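Local coordinates for protein homoserine kinase (Listeria monocytogenes, PDB 3HUL) that probably catalyses the ATP-dependent phosphorylation of L-homoserine to O-phospho-L-homoserine, a late step of threonine biosynthesis, as a member of the GHMP kinase family, at residues 7-11 and 22-26; 90-94 and 126-131; 132-136 and 147-152. One frame throughout, in Å; residues are numbered along the deposited sequence.

Contact 1. Residues 7-11 and 22-26; sequences VPATT and GLALT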
ATOM      1  N   VAL A   7       0.016   3.470  27.711  1.00 27.21           N
ATOM      2  CA  VAL A   7       0.728   4.165  26.629  1.00 25.32           C
ATOM      3  C   VAL A   7       1.984   3.383  26.327  1.00 24.56           C
ATOM      4  O   VAL A   7       2.715   3.036  27.259  1.00 24.68           O
ATOM      5  CB  VAL A   7       1.150   5.604  27.025  1.00 25.25           C
ATOM      6  CG1 VAL A   7       1.797   6.322  25.840  1.00 25.20           C
ATOM      7  CG2 VAL A   7      -0.058   6.421  27.588  1.00 23.81           C
ATOM      8  N   PRO A   8       2.247   3.102  25.026  1.00 23.26           N
ATOM      9  CA  PRO A   8       3.410   2.316  24.668  1.00 22.74           C
ATOM     10  C   PRO A   8       4.738   3.096  24.519  1.00 23.07           C
ATOM     11  O   PRO A   8       4.744   4.311  24.264  1.00 22.08           O
ATOM     12  CB  PRO A   8       3.012   1.706  23.321  1.00 23.48           C
ATOM     13  CG  PRO A   8       2.146   2.719  22.683  1.00 22.97           C
ATOM     14  CD  PRO A   8       1.422   3.427  23.842  1.00 22.85           C
ATOM     15  N   ALA A   9       5.842   2.364  24.693  1.00 22.63           N
ATOM     16  CA  ALA A   9       7.170   2.807  24.358  1.00 23.34           C
ATOM     17  C   ALA A   9       7.270   3.029  22.853  1.00 23.37           C
ATOM     18  O   ALA A   9       6.487   2.463  22.078  1.00 24.66           O
ATOM     19  CB  ALA A   9       8.168   1.761  24.787  1.00 22.90           C
ATOM     20  N   THR A  10       8.232   3.846  22.448  1.00 23.11           N
ATOM     21  CA  THR A  10       8.453   4.187  21.040  1.00 22.82           C
ATOM     22  C   THR A  10       9.928   4.377  20.798  1.00 23.03           C
ATOM     23  O   THR A  10      10.667   4.834  21.681  1.00 23.48           O
ATOM     24  CB  THR A  10       7.767   5.538  20.648  1.00 22.44           C
ATOM     25  OG1 THR A  10       8.135   6.528  21.608  1.00 22.92           O
ATOM     26  CG2 THR A  10       6.249   5.421  20.616  1.00 21.54           C
ATOM     27  N   THR A  11      10.368   4.032  19.594  1.00 23.75           N
ATOM     28  CA  THR A  11      11.734   4.312  19.175  1.00 23.34           C
ATOM     29  C   THR A  11      11.656   5.279  18.021  1.00 24.40           C
ATOM     30  O   THR A  11      10.979   5.015  17.026  1.00 24.05           O
ATOM     31  CB  THR A  11      12.524   3.044  18.761  1.00 22.47           C
ATOM     32  OG1 THR A  11      13.835   3.431  18.345  1.00 22.05           O
ATOM     33  CG2 THR A  11      11.859   2.278  17.614  1.00 22.40           C
ATOM     34  N   GLY A  22       9.089   7.094  13.592  1.00 22.18           N
ATOM     35  CA  GLY A  22       9.107   6.428  14.873  1.00 21.60           C
ATOM     36  C   GLY A  22       8.101   5.312  14.907  1.00 21.59           C
ATOM     37  O   GLY A  22       7.194   5.250  14.066  1.00 21.33           O
ATOM     38  N   LEU A  23       8.222   4.470  15.924  1.00 21.15           N
ATOM     39  CA  LEU A  23       7.605   3.151  15.923  1.00 22.71           C
ATOM     40  C   LEU A  23       7.266   2.789  17.360  1.00 22.11           C
ATOM     41  O   LEU A  23       8.137   2.896  18.235  1.00 22.75           O
ATOM     42  CB  LEU A  23       8.586   2.124  15.294  1.00 22.66           C
ATOM     43  CG  LEU A  23       8.247   0.628  15.145  1.00 25.72           C
ATOM     44  CD1 LEU A  23       7.053   0.416  14.204  1.00 26.07           C
ATOM     45  CD2 LEU A  23       9.442  -0.110  14.586  1.00 25.43           C
ATOM     46  N   ALA A  24       6.010   2.406  17.601  1.00 21.70           N
ATOM     47  CA  ALA A  24       5.546   2.019  18.931  1.00 22.18           C
ATOM     48  C   ALA A  24       5.977   0.593  19.215  1.00 22.66           C
ATOM     49  O   ALA A  24       6.009  -0.228  18.308  1.00 22.89           O
ATOM     50  CB  ALA A  24       3.999   2.170  19.075  1.00 20.80           C
ATOM     51  N   LEU A  25       6.287   0.315  20.477  1.00 23.16           N
ATOM     52  CA  LEU A  25       6.850  -0.974  20.909  1.00 24.01           C
ATOM     53  C   LEU A  25       6.099  -1.560  22.115  1.00 24.63           C
ATOM     54  O   LEU A  25       5.429  -0.826  22.839  1.00 24.46           O
ATOM     55  CB  LEU A  25       8.330  -0.802  21.268  1.00 23.86           C
ATOM     56  CG  LEU A  25       9.257  -0.316  20.162  1.00 23.75           C
ATOM     57  CD1 LEU A  25      10.667  -0.201  20.730  1.00 25.18           C
ATOM     58  CD2 LEU A  25       9.210  -1.307  19.004  1.00 22.58           C
ATOM     59  N   THR A  26       6.214  -2.876  22.317  1.00 25.50           N
ATOM     60  CA  THR A  26       5.467  -3.575  23.368  1.00 26.14           C
ATOM     61  C   THR A  26       6.118  -3.429  24.762  1.00 27.34           C
ATOM     62  O   THR A  26       6.490  -4.419  25.383  1.00 28.50           O
ATOM     63  CB  THR A  26       5.271  -5.084  23.010  1.00 26.17           C
ATOM     64  OG1 THR A  26       6.522  -5.633  22.625  1.00 24.23           O
ATOM     65  CG2 THR A  26       4.263  -5.273  21.830  1.00 24.88           C
TER
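Backbone hydrogen bonds hold this antiparallel pair together, the N-terminal β hairpin of the GHMP kinase fold, in which strands 3-12 and 21-25 run side by side. The shortest bond takes L25 N to A9 O at 2.7 Å; T11 N reaches L23 O at 2.8 Å, and the return bond from L23 N to T11 O, 3.0 Å long and bent, is weak. T11 and L23 thus form a hydrogen-bonded pair, while T10 and A24 make the non-hydrogen-bonded pair next to it, their CA atoms 4.2 Å apart. Here CA-H...O contacts fill in: T10 CA lies 3.1 Å from L23 O, and A24 CA 3.3 Å from A9 O. The axes of the two short segments pass 4.3 Å apart at 138°, so the pair is markedly twisted. Side chains alternate between two faces. T10 and A24 share the one covered by helices 88-103 and 127-132, where T10 OG1 bonds to N126. On the other, A9, L23, L25 and the methyl of T11 form an apolar patch continued by L252 and F254 of strand 251-255, and T11 OG1 bonds to S245. Near the far end, P8 rests against the second strand, its CG 4.1 Å from A24 CB.

Contact 2. Residues 90-94 and 126-131; sequences SAAVV and NVAPAV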
ATOM      1  N   SER A  90       8.264  10.479  26.564  1.00 28.83           N
ATOM      2  CA  SER A  90       7.158  10.823  25.673  1.00 28.03           C
ATOM      3  C   SER A  90       5.891  10.062  26.066  1.00 26.67           C
ATOM      4  O   SER A  90       4.793  10.570  25.898  1.00 26.09           O
ATOM      5  CB  SER A  90       7.536  10.580  24.203  1.00 28.53           C
ATOM      6  OG  SER A  90       6.829   9.458  23.652  1.00 31.32           O
ATOM      7  N   ALA A  91       6.047   8.851  26.594  1.00 25.65           N
ATOM      8  CA  ALA A  91       4.893   8.094  27.087  1.00 25.92           C
ATOM      9  C   ALA A  91       4.209   8.799  28.280  1.00 26.41           C
ATOM     10  O   ALA A  91       2.951   8.790  28.379  1.00 25.98           O
ATOM     11  CB  ALA A  91       5.274   6.665  27.458  1.00 25.18           C
ATOM     12  N   ALA A  92       5.023   9.431  29.141  1.00 25.38           N
ATOM     13  CA  ALA A  92       4.505  10.150  30.306  1.00 26.22           C
ATOM     14  C   ALA A  92       3.716  11.384  29.876  1.00 26.32           C
ATOM     15  O   ALA A  92       2.618  11.633  30.397  1.00 27.78           O
ATOM     16  CB  ALA A  92       5.649  10.493  31.338  1.00 25.80           C
ATOM     17  N   VAL A  93       4.236  12.125  28.899  1.00 25.80           N
ATOM     18  CA  VAL A  93       3.539  13.282  28.353  1.00 25.59           C
ATOM     19  C   VAL A  93       2.182  12.869  27.735  1.00 26.07           C
ATOM     20  O   VAL A  93       1.137  13.433  28.054  1.00 25.97           O
ATOM     21  CB  VAL A  93       4.396  14.017  27.294  1.00 26.43           C
ATOM     22  CG1 VAL A  93       3.534  15.024  26.519  1.00 25.87           C
ATOM     23  CG2 VAL A  93       5.645  14.702  27.941  1.00 25.57           C
ATOM     24  N   VAL A  94       2.207  11.860  26.875  1.00 25.25           N
ATOM     25  CA  VAL A  94       0.967  11.310  26.313  1.00 24.99           C
ATOM     26  C   VAL A  94      -0.006  10.837  27.410  1.00 24.68           C
ATOM     27  O   VAL A  94      -1.190  11.076  27.319  1.00 25.02           O
ATOM     28  CB  VAL A  94       1.283  10.181  25.293  1.00 25.23           C
ATOM     29  CG1 VAL A  94      -0.009   9.428  24.851  1.00 24.10           C
ATOM     30  CG2 VAL A  94       2.058  10.762  24.121  1.00 23.42           C
ATOM     31  N   ASN A 126       8.457  10.418  18.715  1.00 25.69           N
ATOM     32  CA  ASN A 126       8.015   9.514  19.777  1.00 25.37           C
ATOM     33  C   ASN A 126       6.510   9.596  19.967  1.00 25.03           C
ATOM     34  O   ASN A 126       5.847   8.556  19.965  1.00 24.64           O
ATOM     35  CB  ASN A 126       8.720   9.753  21.110  1.00 24.85           C
ATOM     36  CG  ASN A 126      10.203   9.441  21.050  1.00 27.10           C
ATOM     37  OD1 ASN A 126      11.010  10.356  20.908  1.00 28.77           O
ATOM     38  ND2 ASN A 126      10.572   8.145  21.149  1.00 23.91           N
ATOM     39  N   VAL A 127       5.987  10.824  20.121  1.00 24.75           N
ATOM     40  CA  VAL A 127       4.596  11.041  20.534  1.00 24.35           C
ATOM     41  C   VAL A 127       3.515  10.624  19.531  1.00 23.93           C
ATOM     42  O   VAL A 127       2.457  10.145  19.927  1.00 24.07           O
ATOM     43  CB  VAL A 127       4.327  12.505  21.067  1.00 25.11           C
ATOM     44  CG1 VAL A 127       5.141  12.782  22.350  1.00 25.38           C
ATOM     45  CG2 VAL A 127       4.568  13.577  19.999  1.00 21.80           C
ATOM     46  N   ALA A 128       3.763  10.792  18.238  1.00 23.18           N
ATOM     47  CA  ALA A 128       2.755  10.399  17.264  1.00 22.15           C
ATOM     48  C   ALA A 128       2.538   8.860  17.305  1.00 21.99           C
ATOM     49  O   ALA A 128       1.408   8.411  17.468  1.00 21.77           O
ATOM     50  CB  ALA A 128       3.123  10.904  15.843  1.00 22.50           C
ATOM     51  N   PRO A 129       3.618   8.054  17.205  1.00 21.16           N
ATOM     52  CA  PRO A 129       3.381   6.604  17.367  1.00 21.30           C
ATOM     53  C   PRO A 129       2.871   6.208  18.778  1.00 22.26           C
ATOM     54  O   PRO A 129       2.147   5.219  18.896  1.00 23.41           O
ATOM     55  CB  PRO A 129       4.748   5.958  17.043  1.00 20.83           C
ATOM     56  CG  PRO A 129       5.728   7.043  17.002  1.00 20.09           C
ATOM     57  CD  PRO A 129       5.019   8.364  16.853  1.00 20.76           C
ATOM     58  N   ALA A 130       3.209   6.971  19.827  1.00 21.53           N
ATOM     59  CA  ALA A 130       2.651   6.684  21.156  1.00 21.95           C
ATOM     60  C   ALA A 130       1.131   6.853  21.153  1.00 21.76           C
ATOM     61  O   ALA A 130       0.413   6.071  21.762  1.00 22.58           O
ATOM     62  CB  ALA A 130       3.307   7.561  22.253  1.00 21.16           C
ATOM     63  N   VAL A 131       0.641   7.854  20.437  1.00 22.20           N
ATOM     64  CA  VAL A 131      -0.803   8.035  20.293  1.00 22.62           C
ATOM     65  C   VAL A 131      -1.424   7.115  19.234  1.00 22.63           C
ATOM     66  O   VAL A 131      -2.484   6.575  19.443  1.00 23.05           O
ATOM     67  CB  VAL A 131      -1.140   9.491  19.939  1.00 23.10           C
ATOM     68  CG1 VAL A 131      -2.675   9.669  19.725  1.00 24.04           C
ATOM     69  CG2 VAL A 131      -0.645  10.416  21.025  1.00 21.77           C
TER
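Two helices pack here with axes 9.5 Å apart at closest approach, the short segments 90-94 and 127-131 crossing at -57°. S90, in the first turn of helix 88-103 and part of the predicted ATP-binding segment, leads the contact. Its CB lies 3.7 Å from V127 CG1, and its OG sits 3.2 Å from N126 CB, a van der Waals contact. No hydrogen bond links the two segments. A91 and A92 face other neighbours, and V93 makes no contact within 4.5 Å here but touches helices 57-65 and 110-121. One turn on from S90, with V94 N bonded to S90 O at 3.1 Å, V94 brings the apolar contact back. Its CG2 packs on A130 CB at 3.9 Å and on V127 CG1 at 4.1 Å, while its CG1 meets V131 CG2 at 4.0 Å. The pair belongs to the helical layer of the N-terminal GHMP kinase domain: strand 3-12 lies beneath, with V7 touching A91 and V94 and T10 bonded to N126 ND2, while helix 110-121 packs against S90, V93 and V127.

Contact 3. Residues 132-136 and 147-152; sequences LGNWV and YVRHLF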
ATOM      1  N   LEU A 132      -0.763   6.930  18.095  1.00 23.12           N
ATOM      2  CA  LEU A 132      -1.434   6.356  16.909  1.00 22.89           C
ATOM      3  C   LEU A 132      -1.153   4.882  16.752  1.00 23.15           C
ATOM      4  O   LEU A 132      -1.923   4.153  16.133  1.00 23.56           O
ATOM      5  CB  LEU A 132      -0.989   7.098  15.673  1.00 23.32           C
ATOM      6  CG  LEU A 132      -1.293   8.597  15.799  1.00 24.02           C
ATOM      7  CD1 LEU A 132      -0.747   9.276  14.591  1.00 20.61           C
ATOM      8  CD2 LEU A 132      -2.825   8.845  15.967  1.00 22.93           C
ATOM      9  N   GLY A 133      -0.050   4.447  17.353  1.00 22.59           N
ATOM     10  CA  GLY A 133       0.355   3.064  17.283  1.00 21.97           C
ATOM     11  C   GLY A 133       1.147   2.835  16.003  1.00 21.25           C
ATOM     12  O   GLY A 133       1.123   3.641  15.076  1.00 20.14           O
ATOM     13  N   ASN A 134       1.849   1.715  15.985  1.00 20.79           N
ATOM     14  CA  ASN A 134       2.580   1.266  14.827  1.00 21.29           C
ATOM     15  C   ASN A 134       3.681   2.232  14.378  1.00 20.57           C
ATOM     16  O   ASN A 134       4.396   2.793  15.204  1.00 21.30           O
ATOM     17  CB  ASN A 134       1.590   0.930  13.695  1.00 21.17           C
ATOM     18  CG  ASN A 134       1.924  -0.365  13.035  1.00 22.76           C
ATOM     19  OD1 ASN A 134       3.073  -0.584  12.636  1.00 24.09           O
ATOM     20  ND2 ASN A 134       0.942  -1.250  12.933  1.00 23.18           N
ATOM     21  N   TRP A 135       3.796   2.436  13.072  1.00 20.07           N
ATOM     22  CA  TRP A 135       4.900   3.211  12.483  1.00 18.88           C
ATOM     23  C   TRP A 135       4.317   4.515  11.949  1.00 19.07           C
ATOM     24  O   TRP A 135       3.334   4.497  11.181  1.00 19.62           O
ATOM     25  CB  TRP A 135       5.625   2.382  11.407  1.00 18.32           C
ATOM     26  CG  TRP A 135       6.575   3.147  10.530  1.00 17.92           C
ATOM     27  CD1 TRP A 135       7.466   4.108  10.915  1.00 18.61           C
ATOM     28  CD2 TRP A 135       6.722   3.010   9.113  1.00 16.17           C
ATOM     29  NE1 TRP A 135       8.150   4.582   9.827  1.00 17.98           N
ATOM     30  CE2 TRP A 135       7.711   3.930   8.706  1.00 17.35           C
ATOM     31  CE3 TRP A 135       6.138   2.172   8.155  1.00 18.52           C
ATOM     32  CZ2 TRP A 135       8.137   4.044   7.368  1.00 17.16           C
ATOM     33  CZ3 TRP A 135       6.532   2.300   6.818  1.00 17.85           C
ATOM     34  CH2 TRP A 135       7.522   3.244   6.438  1.00 17.54           C
ATOM     35  N   VAL A 136       4.873   5.636  12.412  1.00 17.76           N
ATOM     36  CA  VAL A 136       4.424   6.961  11.957  1.00 18.90           C
ATOM     37  C   VAL A 136       5.552   7.712  11.284  1.00 18.24           C
ATOM     38  O   VAL A 136       6.657   7.784  11.826  1.00 17.99           O
ATOM     39  CB  VAL A 136       3.844   7.827  13.100  1.00 19.07           C
ATOM     40  CG1 VAL A 136       3.198   9.177  12.519  1.00 19.14           C
ATOM     41  CG2 VAL A 136       2.812   7.037  13.846  1.00 20.75           C
ATOM     42  N   TYR A 147       1.401  13.837   9.441  1.00 27.85           N
ATOM     43  CA  TYR A 147       1.849  12.497   9.754  1.00 27.77           C
ATOM     44  C   TYR A 147       1.070  11.477   8.932  1.00 25.96           C
ATOM     45  O   TYR A 147      -0.062  11.737   8.516  1.00 25.52           O
ATOM     46  CB  TYR A 147       1.771  12.217  11.278  1.00 27.74           C
ATOM     47  CG  TYR A 147       0.394  12.285  11.879  1.00 30.21           C
ATOM     48  CD1 TYR A 147      -0.529  11.267  11.647  1.00 35.03           C
ATOM     49  CD2 TYR A 147      -0.000  13.369  12.694  1.00 34.11           C
ATOM     50  CE1 TYR A 147      -1.825  11.302  12.194  1.00 36.97           C
ATOM     51  CE2 TYR A 147      -1.303  13.424  13.252  1.00 33.86           C
ATOM     52  CZ  TYR A 147      -2.201  12.371  12.996  1.00 38.24           C
ATOM     53  OH  TYR A 147      -3.486  12.352  13.508  1.00 41.28           O
ATOM     54  N   VAL A 148       1.719  10.358   8.644  1.00 24.03           N
ATOM     55  CA  VAL A 148       1.062   9.225   8.018  1.00 23.05           C
ATOM     56  C   VAL A 148       1.404   8.017   8.859  1.00 22.75           C
ATOM     57  O   VAL A 148       2.581   7.806   9.183  1.00 21.93           O
ATOM     58  CB  VAL A 148       1.544   8.985   6.550  1.00 23.06           C
ATOM     59  CG1 VAL A 148       0.752   7.850   5.919  1.00 20.70           C
ATOM     60  CG2 VAL A 148       1.381  10.240   5.695  1.00 21.08           C
ATOM     61  N   ARG A 149       0.384   7.246   9.214  1.00 22.35           N
ATOM     62  CA  ARG A 149       0.580   5.960   9.881  1.00 23.70           C
ATOM     63  C   ARG A 149       0.575   4.812   8.870  1.00 23.62           C
ATOM     64  O   ARG A 149      -0.338   4.681   8.082  1.00 23.55           O
ATOM     65  CB  ARG A 149      -0.489   5.716  10.957  1.00 23.53           C
ATOM     66  CG  ARG A 149      -0.475   4.295  11.583  1.00 25.02           C
ATOM     67  CD  ARG A 149      -1.705   4.177  12.518  1.00 28.68           C
ATOM     68  NE  ARG A 149      -1.706   3.022  13.412  1.00 33.24           N
ATOM     69  CZ  ARG A 149      -2.199   1.817  13.118  1.00 36.61           C
ATOM     70  NH1 ARG A 149      -2.714   1.572  11.915  1.00 36.76           N
ATOM     71  NH2 ARG A 149      -2.167   0.842  14.027  1.00 34.88           N
ATOM     72  N   HIS A 150       1.608   3.984   8.928  1.00 24.05           N
ATOM     73  CA  HIS A 150       1.726   2.815   8.097  1.00 24.91           C
ATOM     74  C   HIS A 150       1.912   1.590   9.009  1.00 26.62           C
ATOM     75  O   HIS A 150       2.196   1.734  10.214  1.00 27.58           O
ATOM     76  CB  HIS A 150       2.925   2.964   7.140  1.00 23.77           C
ATOM     77  CG  HIS A 150       2.603   3.691   5.871  1.00 22.18           C
ATOM     78  ND1 HIS A 150       1.821   3.140   4.874  1.00 20.93           N
ATOM     79  CD2 HIS A 150       2.957   4.924   5.432  1.00 22.14           C
ATOM     80  CE1 HIS A 150       1.720   4.000   3.872  1.00 19.79           C
ATOM     81  NE2 HIS A 150       2.392   5.094   4.185  1.00 18.66           N
ATOM     82  N   LEU A 151       1.706   0.402   8.451  1.00 27.18           N
ATOM     83  CA  LEU A 151       2.020  -0.844   9.140  1.00 28.59           C
ATOM     84  C   LEU A 151       3.457  -1.181   8.940  1.00 28.54           C
ATOM     85  O   LEU A 151       3.902  -1.304   7.804  1.00 28.13           O
ATOM     86  CB  LEU A 151       1.323  -1.995   8.474  1.00 29.11           C
ATOM     87  CG  LEU A 151      -0.112  -2.290   8.762  1.00 32.92           C
ATOM     88  CD1 LEU A 151      -1.013  -1.296   7.988  1.00 35.49           C
ATOM     89  CD2 LEU A 151      -0.221  -3.755   8.290  1.00 37.64           C
ATOM     90  N   PHE A 152       4.177  -1.380  10.033  1.00 29.03           N
ATOM     91  CA  PHE A 152       5.538  -1.861   9.949  1.00 29.78           C
ATOM     92  C   PHE A 152       5.412  -3.368   9.729  1.00 31.60           C
ATOM     93  O   PHE A 152       4.526  -3.984  10.307  1.00 32.14           O
ATOM     94  CB  PHE A 152       6.287  -1.547  11.242  1.00 28.74           C
ATOM     95  CG  PHE A 152       7.754  -1.337  11.053  1.00 28.21           C
ATOM     96  CD1 PHE A 152       8.231  -0.206  10.390  1.00 25.42           C
ATOM     97  CD2 PHE A 152       8.669  -2.282  11.524  1.00 25.06           C
ATOM     98  CE1 PHE A 152       9.596   0.005  10.218  1.00 25.14           C
ATOM     99  CE2 PHE A 152      10.039  -2.093  11.350  1.00 26.73           C
ATOM    100  CZ  PHE A 152      10.509  -0.935  10.685  1.00 27.13           C
TER
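An aromatic cluster of W135, H150 and F152 forms the apolar centre. F152 points its edge at the face of the W135 five-membered ring, centroids 5.3 Å apart and planes at 79°, a T-shaped pair; H150 approaches the indole obliquely, with its CB 3.5 Å from W135 CE3. I195 and I198 of helix 181-198 also pack on W135. A second apolar patch lies beyond V136, whose CG1 touches Y147 CB at 3.6 Å; there L132 sets CD1 over the Y147 ring, 3.7 Å from its centroid, in a CH-pi contact. Between the patches the backbones pair: H150 N donates to W135 O at 2.9 Å. W135 N returns a weak bond to H150 O at 3.3 Å. V136 and R149 follow as a non-hydrogen-bonded pair. At the polar edge, N134 OD1 accepts a hydrogen bond from F152 N at 2.9 Å, tying the residue before one strand to the chain leaving the other. G133, with positive phi, is the first residue past the end of helix 127-132, and R149 NE donates a hydrogen bond to L132 O at 3.0 Å and a weak one to G133 O at 3.3 Å; R149 NH2 bonds to G283. H150 NE2 is held by A196 O of a neighbouring subunit, at a subunit interface. This is a β hairpin, strands 135-141 and 144-150, entered from that helix and extending the N-terminal domain's sheet.

In the fold
Contacts 1 and 3 share one sheet: strands 21-25 and 135-141 are neighbours, joined by probable hydrogen bonds of 2.9 Å from V136 N to G22 O and from A24 N to N134 O. Contact 2 packs upon both. Its N126 ND2 lies 3.0 Å from T10 OG1 of contact 1, and P129 CA sits 3.6 Å from V136 CG2 of contact 3. The predicted ATP site is closest to contacts 1 and 2: contact 2 includes S90 and A91, and the T10 side chain is about 4 Å from G87. V136 stands further off, its side chain about 11 Å from that of S90. The N126 side chain is about 5 Å from a bound sulfate, probably from the crystallisation liquor.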